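Side-chain contacts in soluble lytic murein transglycosylase (Pseudomonas aeruginosa, PDB 5OHU), which cleaves the glycan strands of peptidoglycan as a lytic transglycosylase, acting in both exolytic and endolytic fashion: residues A[81-86]-A[116-121]; A[61-66]-A[87-92]. All coordinates share one frame; numbering follows the deposited sequence.

Interaction 1: A[81-86]-A[116-121]; sequences EVERFL and VNYYDP. With PO4 (phosphate ion), chain C.
The phenol ring of Y118 is approached obliquely by E83 and L86 of the neighbouring helix, while W102 of helix 95-108 meets it edge-to-face. Its OH end does most of the touching, with Y118 OH 3.2 Å from E83 CG and 3.5 Å from E83 CB. The two side chains cross at about a right angle, yet the E83 carboxylate plane lies only 23° from that of the ring. E83 CG stands anti to its carbonyl carbon (chi1 -76°) and the chain runs extended beyond it, which brings OE2 to 3.8 Å from Y118 CE2. One water extends the link: it donates to E83 OE2 and accepts from N117 ND2, each at 3.0 Å. At the other end of the ring, L86 CD1 approaches Y118 CD1 at 4.4 Å, a looser apolar contact. Pointing away, R84 holds a phosphate, probably from the crystallisation liquor, at its guanidinium edge; NE donates to O2 at 2.9 Å. Helix 95-108 packs against both partners, I95 on L86 and W102 on V82 and Y118. With only 141 Å² buried, this is a surface contact between helices of the alpha-helical superhelix, as in Slt70-like enzymes.

Interaction 2: A[61-66]-A[87-92]; sequences LEPYLA and TEHGDL
L92, P63 and H89 bury the most surface here, 66, 60 and 40 Å² of the 199 Å² total, and P63 touches both of the others. Its ring lies over one face of the H89 imidazole: P63 CB sits 4.2 Å from the ring centroid and 2° off the normal, a centred CH-pi contact, while P63 CG is 4.1 Å from H89 CE1. The opposite face of the imidazole is covered by E88 CB, its chain neighbour, so the ring is sandwiched between two aliphatic groups. Both methyls of L92 lie against P63, CD1 and CD2 each 4.0 Å from P63 CB. CD1 also packs 3.8 Å from P63 O, whereas CD2 alone goes on to Y64, reaching Y64 CE1 at 3.7 Å, obliquely to the phenol ring. Although the Y64 side chain starts away from segment 87-92, the Y64 and L92 side chains run antiparallel past one another, and the Y64 OH is hydrogen-bonded to E428. A type I turn from H89 to L92 brings both residues against the same proline as the chain leaves helix 79-88. The contact thus joins the first turn of helix 62-72 to the exit of helix 79-88, with F416 and R412 of helix 408-418 meeting Y64 and L92 respectively.

In the fold
Interactions 1 and 2 have centres 14 Å apart and draw on successive parts of helix 79-88, the first on residues 81-86 and the second on its end and the following turn. In chain order the segments alternate: 61-66, 81-86, 87-92, 116-121. F85 brings helix 79-88 against helix 62-72, its CE2 lying 3.6 Å from A66 CB; E83 and L86 meet helix 112-118, and helix 95-108 packs alongside. Both contacts lie about 30 Å from the chain centre. Interaction 2 also reaches the L-domain region, where helix 408-418 lies, through the D91-R412 salt bridge and the Y64-E428 hydrogen bond, consistent with N-terminal helices closing a ring-like superhelix.

Interaction 1: A[81-86]-A[116-121]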
ATOM      1  N   GLU A  81       6.690 -36.506  13.559  1.00 22.89           N
ATOM      2  CA  GLU A  81       7.188 -36.176  12.230  1.00 28.62           C
ATOM      3  C   GLU A  81       6.880 -34.730  11.872  1.00 22.54           C
ATOM      4  O   GLU A  81       7.749 -34.015  11.369  1.00 27.10           O
ATOM      5  CB  GLU A  81       6.599 -37.119  11.185  1.00 28.66           C
ATOM      6  CG  GLU A  81       7.273 -36.968   9.841  1.00 35.63           C
ATOM      7  CD  GLU A  81       6.685 -37.873   8.767  1.00 37.81           C
ATOM      8  OE1 GLU A  81       5.760 -38.657   9.079  1.00 30.47           O
ATOM      9  OE2 GLU A  81       7.152 -37.784   7.609  1.00 37.05           O
ATOM     10  N   VAL A  82       5.648 -34.281  12.117  1.00 22.91           N
ATOM     11  CA  VAL A  82       5.280 -32.907  11.765  1.00 21.41           C
ATOM     12  C   VAL A  82       6.110 -31.918  12.565  1.00 28.80           C
ATOM     13  O   VAL A  82       6.671 -30.967  12.011  1.00 21.27           O
ATOM     14  CB  VAL A  82       3.778 -32.658  11.983  1.00 22.71           C
ATOM     15  CG1 VAL A  82       3.427 -31.218  11.605  1.00 20.32           C
ATOM     16  CG2 VAL A  82       2.948 -33.635  11.177  1.00 22.56           C
ATOM     17  N   GLU A  83       6.185 -32.120  13.882  1.00 21.32           N
ATOM     18  CA  GLU A  83       6.976 -31.231  14.724  1.00 26.32           C
ATOM     19  C   GLU A  83       8.407 -31.163  14.223  1.00 31.29           C
ATOM     20  O   GLU A  83       8.994 -30.077  14.110  1.00 21.72           O
ATOM     21  CB  GLU A  83       6.938 -31.715  16.167  1.00 21.36           C
ATOM     22  CG  GLU A  83       5.632 -31.414  16.865  1.00 20.81           C
ATOM     23  CD  GLU A  83       5.523 -32.115  18.198  1.00 30.70           C
ATOM     24  OE1 GLU A  83       6.459 -32.870  18.547  1.00 33.69           O
ATOM     25  OE2 GLU A  83       4.501 -31.914  18.898  1.00 36.28           O
ATOM     26  N   ARG A  84       8.957 -32.322  13.870  1.00 22.39           N
ATOM     27  CA  ARG A  84      10.298 -32.374  13.308  1.00 30.18           C
ATOM     28  C   ARG A  84      10.401 -31.552  12.028  1.00 26.58           C
ATOM     29  O   ARG A  84      11.370 -30.812  11.835  1.00 24.39           O
ATOM     30  CB  ARG A  84      10.692 -33.823  13.059  1.00 23.60           C
ATOM     31  CG  ARG A  84      11.984 -33.992  12.308  1.00 24.70           C
ATOM     32  CD  ARG A  84      12.293 -35.463  12.180  1.00 24.90           C
ATOM     33  NE  ARG A  84      13.565 -35.644  11.505  1.00 30.26           N
ATOM     34  CZ  ARG A  84      13.685 -35.846  10.200  1.00 35.53           C
ATOM     35  NH1 ARG A  84      12.581 -35.899   9.476  1.00 31.01           N
ATOM     36  NH2 ARG A  84      14.891 -35.994   9.637  1.00 38.91           N
ATOM     37  N   PHE A  85       9.406 -31.644  11.148  1.00 28.52           N
ATOM     38  CA  PHE A  85       9.471 -30.865   9.920  1.00 22.44           C
ATOM     39  C   PHE A  85       9.382 -29.367  10.200  1.00 27.72           C
ATOM     40  O   PHE A  85      10.119 -28.570   9.605  1.00 23.08           O
ATOM     41  CB  PHE A  85       8.368 -31.290   8.967  1.00 23.93           C
ATOM     42  CG  PHE A  85       8.512 -30.700   7.601  1.00 25.79           C
ATOM     43  CD1 PHE A  85       7.939 -29.476   7.294  1.00 25.58           C
ATOM     44  CD2 PHE A  85       9.251 -31.356   6.636  1.00 28.14           C
ATOM     45  CE1 PHE A  85       8.080 -28.921   6.027  1.00 30.67           C
ATOM     46  CE2 PHE A  85       9.394 -30.826   5.371  1.00 34.63           C
ATOM     47  CZ  PHE A  85       8.812 -29.604   5.062  1.00 34.79           C
ATOM     48  N   LEU A  86       8.474 -28.959  11.088  1.00 21.37           N
ATOM     49  CA  LEU A  86       8.387 -27.546  11.425  1.00 24.70           C
ATOM     50  C   LEU A  86       9.611 -27.080  12.201  1.00 35.55           C
ATOM     51  O   LEU A  86       9.997 -25.908  12.107  1.00 33.77           O
ATOM     52  CB  LEU A  86       7.118 -27.271  12.224  1.00 26.36           C
ATOM     53  CG  LEU A  86       5.816 -27.623  11.512  1.00 27.79           C
ATOM     54  CD1 LEU A  86       4.706 -27.676  12.534  1.00 22.90           C
ATOM     55  CD2 LEU A  86       5.498 -26.598  10.429  1.00 28.03           C
ATOM     56  N   VAL A 116      -1.678 -25.547  21.348  1.00 17.67           N
ATOM     57  CA  VAL A 116      -1.173 -24.306  21.924  1.00 19.06           C
ATOM     58  C   VAL A 116       0.338 -24.238  21.882  1.00 17.76           C
ATOM     59  O   VAL A 116       0.895 -23.139  21.910  1.00 18.79           O
ATOM     60  CB  VAL A 116      -1.649 -24.024  23.366  1.00 19.05           C
ATOM     61  CG1 VAL A 116      -3.137 -23.750  23.397  1.00 21.29           C
ATOM     62  CG2 VAL A 116      -1.225 -25.119  24.368  1.00 17.77           C
ATOM     63  N   ASN A 117       1.030 -25.368  21.809  1.00 18.15           N
ATOM     64  CA  ASN A 117       2.477 -25.280  21.681  1.00 18.51           C
ATOM     65  C   ASN A 117       2.865 -24.642  20.356  1.00 18.40           C
ATOM     66  O   ASN A 117       3.934 -24.037  20.249  1.00 18.57           O
ATOM     67  CB  ASN A 117       3.119 -26.664  21.801  1.00 18.98           C
ATOM     68  CG  ASN A 117       3.202 -27.151  23.231  1.00 37.30           C
ATOM     69  OD1 ASN A 117       2.935 -26.401  24.172  1.00 19.06           O
ATOM     70  ND2 ASN A 117       3.602 -28.412  23.405  1.00 19.61           N
ATOM     71  N   TYR A 118       2.021 -24.775  19.338  1.00 18.14           N
ATOM     72  CA  TYR A 118       2.365 -24.318  18.002  1.00 18.08           C
ATOM     73  C   TYR A 118       1.499 -23.200  17.462  1.00 17.60           C
ATOM     74  O   TYR A 118       1.821 -22.676  16.389  1.00 17.54           O
ATOM     75  CB  TYR A 118       2.334 -25.494  17.013  1.00 18.32           C
ATOM     76  CG  TYR A 118       3.534 -26.362  17.222  1.00 18.86           C
ATOM     77  CD1 TYR A 118       4.735 -26.070  16.605  1.00 19.15           C
ATOM     78  CD2 TYR A 118       3.487 -27.423  18.108  1.00 19.11           C
ATOM     79  CE1 TYR A 118       5.843 -26.840  16.828  1.00 19.69           C
ATOM     80  CE2 TYR A 118       4.586 -28.194  18.339  1.00 19.64           C
ATOM     81  CZ  TYR A 118       5.762 -27.907  17.687  1.00 19.93           C
ATOM     82  OH  TYR A 118       6.868 -28.682  17.922  1.00 25.45           O
ATOM     83  N   TYR A 119       0.438 -22.802  18.167  1.00 17.28           N
ATOM     84  CA  TYR A 119      -0.381 -21.689  17.708  1.00 16.84           C
ATOM     85  C   TYR A 119       0.415 -20.389  17.716  1.00 17.90           C
ATOM     86  O   TYR A 119       0.920 -19.968  18.758  1.00 20.01           O
ATOM     87  CB  TYR A 119      -1.625 -21.542  18.575  1.00 16.58           C
ATOM     88  CG  TYR A 119      -2.310 -20.224  18.345  1.00 21.96           C
ATOM     89  CD1 TYR A 119      -2.846 -19.915  17.110  1.00 25.04           C
ATOM     90  CD2 TYR A 119      -2.383 -19.271  19.347  1.00 23.26           C
ATOM     91  CE1 TYR A 119      -3.441 -18.699  16.877  1.00 23.12           C
ATOM     92  CE2 TYR A 119      -2.990 -18.045  19.122  1.00 24.93           C
ATOM     93  CZ  TYR A 119      -3.516 -17.765  17.890  1.00 18.68           C
ATOM     94  OH  TYR A 119      -4.134 -16.549  17.656  1.00 18.54           O
ATOM     95  N   ASP A 120       0.484 -19.737  16.560  1.00 24.58           N
ATOM     96  CA  ASP A 120       1.195 -18.470  16.390  1.00 16.53           C
ATOM     97  C   ASP A 120       0.228 -17.366  15.988  1.00 21.48           C
ATOM     98  O   ASP A 120      -0.217 -17.339  14.826  1.00 19.76           O
ATOM     99  CB  ASP A 120       2.280 -18.594  15.321  1.00 16.78           C
ATOM    100  CG  ASP A 120       3.204 -17.368  15.276  1.00 27.30           C
ATOM    101  OD1 ASP A 120       2.906 -16.351  15.948  1.00 23.32           O
ATOM    102  OD2 ASP A 120       4.257 -17.447  14.620  1.00 21.90           O
ATOM    103  N   PRO A 121      -0.088 -16.417  16.867  1.00 19.04           N
ATOM    104  CA  PRO A 121      -0.932 -15.281  16.455  1.00 19.88           C
ATOM    105  C   PRO A 121      -0.413 -14.557  15.227  1.00 25.14           C
ATOM    106  O   PRO A 121      -1.211 -14.029  14.438  1.00 24.35           O
ATOM    107  CB  PRO A 121      -0.900 -14.355  17.675  1.00 21.46           C
ATOM    108  CG  PRO A 121      -0.547 -15.223  18.832  1.00 27.66           C
ATOM    109  CD  PRO A 121       0.262 -16.382  18.297  1.00 24.48           C
TER
HETATM  110  P   PO4 C 702      17.089 -34.837  12.079  1.00 40.44           P
HETATM  111  O1  PO4 C 702      16.753 -34.817  10.614  1.00 59.26           O
HETATM  112  O2  PO4 C 702      15.860 -34.492  12.871  1.00 41.01           O
HETATM  113  O3  PO4 C 702      18.190 -33.846  12.370  1.00 37.76           O
HETATM  114  O4  PO4 C 702      17.501 -36.233  12.442  1.00 35.38           O
HETATM  115  O   HOH W   1       4.669 -30.608  21.641  1.00 34.53           O

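Interaction 2: A[61-66]-A[87-92]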
ATOM      1  N   LEU A  61      16.412 -27.563  -2.907  1.00 39.80           N
ATOM      2  CA  LEU A  61      14.968 -27.639  -3.111  1.00 37.85           C
ATOM      3  C   LEU A  61      14.314 -28.858  -2.455  1.00 39.47           C
ATOM      4  O   LEU A  61      13.081 -28.954  -2.451  1.00 35.70           O
ATOM      5  CB  LEU A  61      14.659 -27.638  -4.609  1.00 31.24           C
ATOM      6  CG  LEU A  61      15.168 -26.430  -5.399  1.00 34.13           C
ATOM      7  CD1 LEU A  61      14.540 -26.435  -6.773  1.00 30.84           C
ATOM      8  CD2 LEU A  61      14.860 -25.119  -4.658  1.00 35.71           C
ATOM      9  N   GLU A  62      15.100 -29.780  -1.905  1.00 38.79           N
ATOM     10  CA  GLU A  62      14.543 -31.000  -1.327  1.00 43.91           C
ATOM     11  C   GLU A  62      13.445 -30.751  -0.303  1.00 42.31           C
ATOM     12  O   GLU A  62      12.465 -31.517  -0.298  1.00 40.33           O
ATOM     13  CB  GLU A  62      15.666 -31.846  -0.704  1.00 52.12           C
ATOM     14  CG  GLU A  62      15.185 -33.066   0.079  1.00 61.91           C
ATOM     15  CD  GLU A  62      14.700 -34.210  -0.808  1.00 66.79           C
ATOM     16  OE1 GLU A  62      14.443 -33.988  -2.013  1.00 65.78           O
ATOM     17  OE2 GLU A  62      14.575 -35.341  -0.292  1.00 65.18           O
ATOM     18  N   PRO A  63      13.524 -29.739   0.568  1.00 34.46           N
ATOM     19  CA  PRO A  63      12.416 -29.512   1.501  1.00 31.94           C
ATOM     20  C   PRO A  63      11.076 -29.279   0.822  1.00 36.42           C
ATOM     21  O   PRO A  63      10.040 -29.481   1.472  1.00 34.90           O
ATOM     22  CB  PRO A  63      12.871 -28.280   2.290  1.00 37.97           C
ATOM     23  CG  PRO A  63      14.344 -28.358   2.261  1.00 37.78           C
ATOM     24  CD  PRO A  63      14.699 -28.915   0.919  1.00 34.51           C
ATOM     25  N   TYR A  64      11.057 -28.857  -0.450  1.00 33.64           N
ATOM     26  CA  TYR A  64       9.788 -28.678  -1.151  1.00 28.10           C
ATOM     27  C   TYR A  64       9.109 -30.017  -1.436  1.00 23.84           C
ATOM     28  O   TYR A  64       7.886 -30.134  -1.321  1.00 36.32           O
ATOM     29  CB  TYR A  64      10.001 -27.886  -2.441  1.00 28.25           C
ATOM     30  CG  TYR A  64      10.000 -26.381  -2.226  1.00 28.79           C
ATOM     31  CD1 TYR A  64      11.010 -25.767  -1.507  1.00 31.45           C
ATOM     32  CD2 TYR A  64       8.986 -25.585  -2.736  1.00 29.90           C
ATOM     33  CE1 TYR A  64      11.015 -24.408  -1.295  1.00 38.62           C
ATOM     34  CE2 TYR A  64       8.976 -24.208  -2.533  1.00 33.13           C
ATOM     35  CZ  TYR A  64      10.004 -23.629  -1.810  1.00 39.82           C
ATOM     36  OH  TYR A  64      10.042 -22.275  -1.585  1.00 38.66           O
ATOM     37  N   LEU A  65       9.879 -31.041  -1.797  1.00 27.21           N
ATOM     38  CA  LEU A  65       9.278 -32.357  -2.003  1.00 35.22           C
ATOM     39  C   LEU A  65       8.821 -32.956  -0.681  1.00 36.51           C
ATOM     40  O   LEU A  65       7.702 -33.469  -0.575  1.00 40.44           O
ATOM     41  CB  LEU A  65      10.256 -33.294  -2.701  1.00 34.16           C
ATOM     42  CG  LEU A  65      10.752 -32.819  -4.070  1.00 39.46           C
ATOM     43  CD1 LEU A  65      11.674 -33.875  -4.694  1.00 42.11           C
ATOM     44  CD2 LEU A  65       9.582 -32.501  -4.996  1.00 40.36           C
ATOM     45  N   ALA A  66       9.692 -32.917   0.329  1.00 31.92           N
ATOM     46  CA  ALA A  66       9.290 -33.272   1.682  1.00 33.09           C
ATOM     47  C   ALA A  66       7.995 -32.575   2.073  1.00 34.58           C
ATOM     48  O   ALA A  66       7.095 -33.192   2.651  1.00 32.13           O
ATOM     49  CB  ALA A  66      10.407 -32.911   2.662  1.00 30.45           C
ATOM     50  N   THR A  87      10.222 -27.984  12.967  1.00 36.79           N
ATOM     51  CA  THR A  87      11.430 -27.657  13.713  1.00 30.54           C
ATOM     52  C   THR A  87      12.586 -27.321  12.789  1.00 28.66           C
ATOM     53  O   THR A  87      13.331 -26.372  13.041  1.00 36.12           O
ATOM     54  CB  THR A  87      11.805 -28.827  14.620  1.00 27.86           C
ATOM     55  OG1 THR A  87      10.858 -28.899  15.684  1.00 34.25           O
ATOM     56  CG2 THR A  87      13.233 -28.691  15.181  1.00 24.90           C
ATOM     57  N   GLU A  88      12.750 -28.083  11.715  1.00 24.79           N
ATOM     58  CA  GLU A  88      13.940 -27.987  10.878  1.00 26.37           C
ATOM     59  C   GLU A  88      13.714 -27.243   9.574  1.00 30.43           C
ATOM     60  O   GLU A  88      14.687 -26.919   8.887  1.00 30.38           O
ATOM     61  CB  GLU A  88      14.464 -29.396  10.593  1.00 25.70           C
ATOM     62  CG  GLU A  88      14.349 -30.248  11.840  1.00 36.72           C
ATOM     63  CD  GLU A  88      15.046 -31.585  11.768  1.00 43.34           C
ATOM     64  OE1 GLU A  88      15.467 -32.042  12.850  1.00 47.23           O
ATOM     65  OE2 GLU A  88      15.177 -32.173  10.664  1.00 43.32           O
ATOM     66  N   HIS A  89      12.469 -26.948   9.223  1.00 32.84           N
ATOM     67  CA  HIS A  89      12.171 -26.307   7.951  1.00 22.25           C
ATOM     68  C   HIS A  89      11.217 -25.144   8.147  1.00 21.50           C
ATOM     69  O   HIS A  89      10.385 -24.873   7.281  1.00 25.02           O
ATOM     70  CB  HIS A  89      11.600 -27.316   6.954  1.00 24.90           C
ATOM     71  CG  HIS A  89      12.539 -28.421   6.622  1.00 39.06           C
ATOM     72  ND1 HIS A  89      13.898 -28.231   6.507  1.00 49.58           N
ATOM     73  CD2 HIS A  89      12.326 -29.738   6.396  1.00 49.90           C
ATOM     74  CE1 HIS A  89      14.483 -29.378   6.209  1.00 46.96           C
ATOM     75  NE2 HIS A  89      13.551 -30.310   6.135  1.00 48.40           N
ATOM     76  N   GLY A  90      11.323 -24.459   9.292  1.00 21.25           N
ATOM     77  CA  GLY A  90      10.480 -23.319   9.605  1.00 24.39           C
ATOM     78  C   GLY A  90      10.687 -22.121   8.703  1.00 29.14           C
ATOM     79  O   GLY A  90       9.924 -21.151   8.804  1.00 31.11           O
ATOM     80  N   ASP A  91      11.685 -22.172   7.825  1.00 28.84           N
ATOM     81  CA  ASP A  91      12.034 -21.063   6.949  1.00 35.39           C
ATOM     82  C   ASP A  91      11.387 -21.154   5.576  1.00 28.41           C
ATOM     83  O   ASP A  91      11.501 -20.200   4.798  1.00 34.30           O
ATOM     84  CB  ASP A  91      13.556 -20.983   6.775  1.00 29.84           C
ATOM     85  CG  ASP A  91      14.113 -22.187   6.050  1.00 38.89           C
ATOM     86  OD1 ASP A  91      13.634 -23.315   6.323  1.00 41.59           O
ATOM     87  OD2 ASP A  91      15.020 -22.011   5.204  1.00 44.99           O
ATOM     88  N   LEU A  92      10.738 -22.265   5.252  1.00 26.52           N
ATOM     89  CA  LEU A  92      10.037 -22.357   3.981  1.00 26.21           C
ATOM     90  C   LEU A  92       8.972 -21.266   3.897  1.00 28.37           C
ATOM     91  O   LEU A  92       8.259 -21.012   4.880  1.00 22.75           O
ATOM     92  CB  LEU A  92       9.392 -23.728   3.803  1.00 23.70           C
ATOM     93  CG  LEU A  92      10.356 -24.889   3.563  1.00 37.34           C
ATOM     94  CD1 LEU A  92       9.589 -26.176   3.279  1.00 28.83           C
ATOM     95  CD2 LEU A  92      11.299 -24.552   2.421  1.00 36.56           C
TER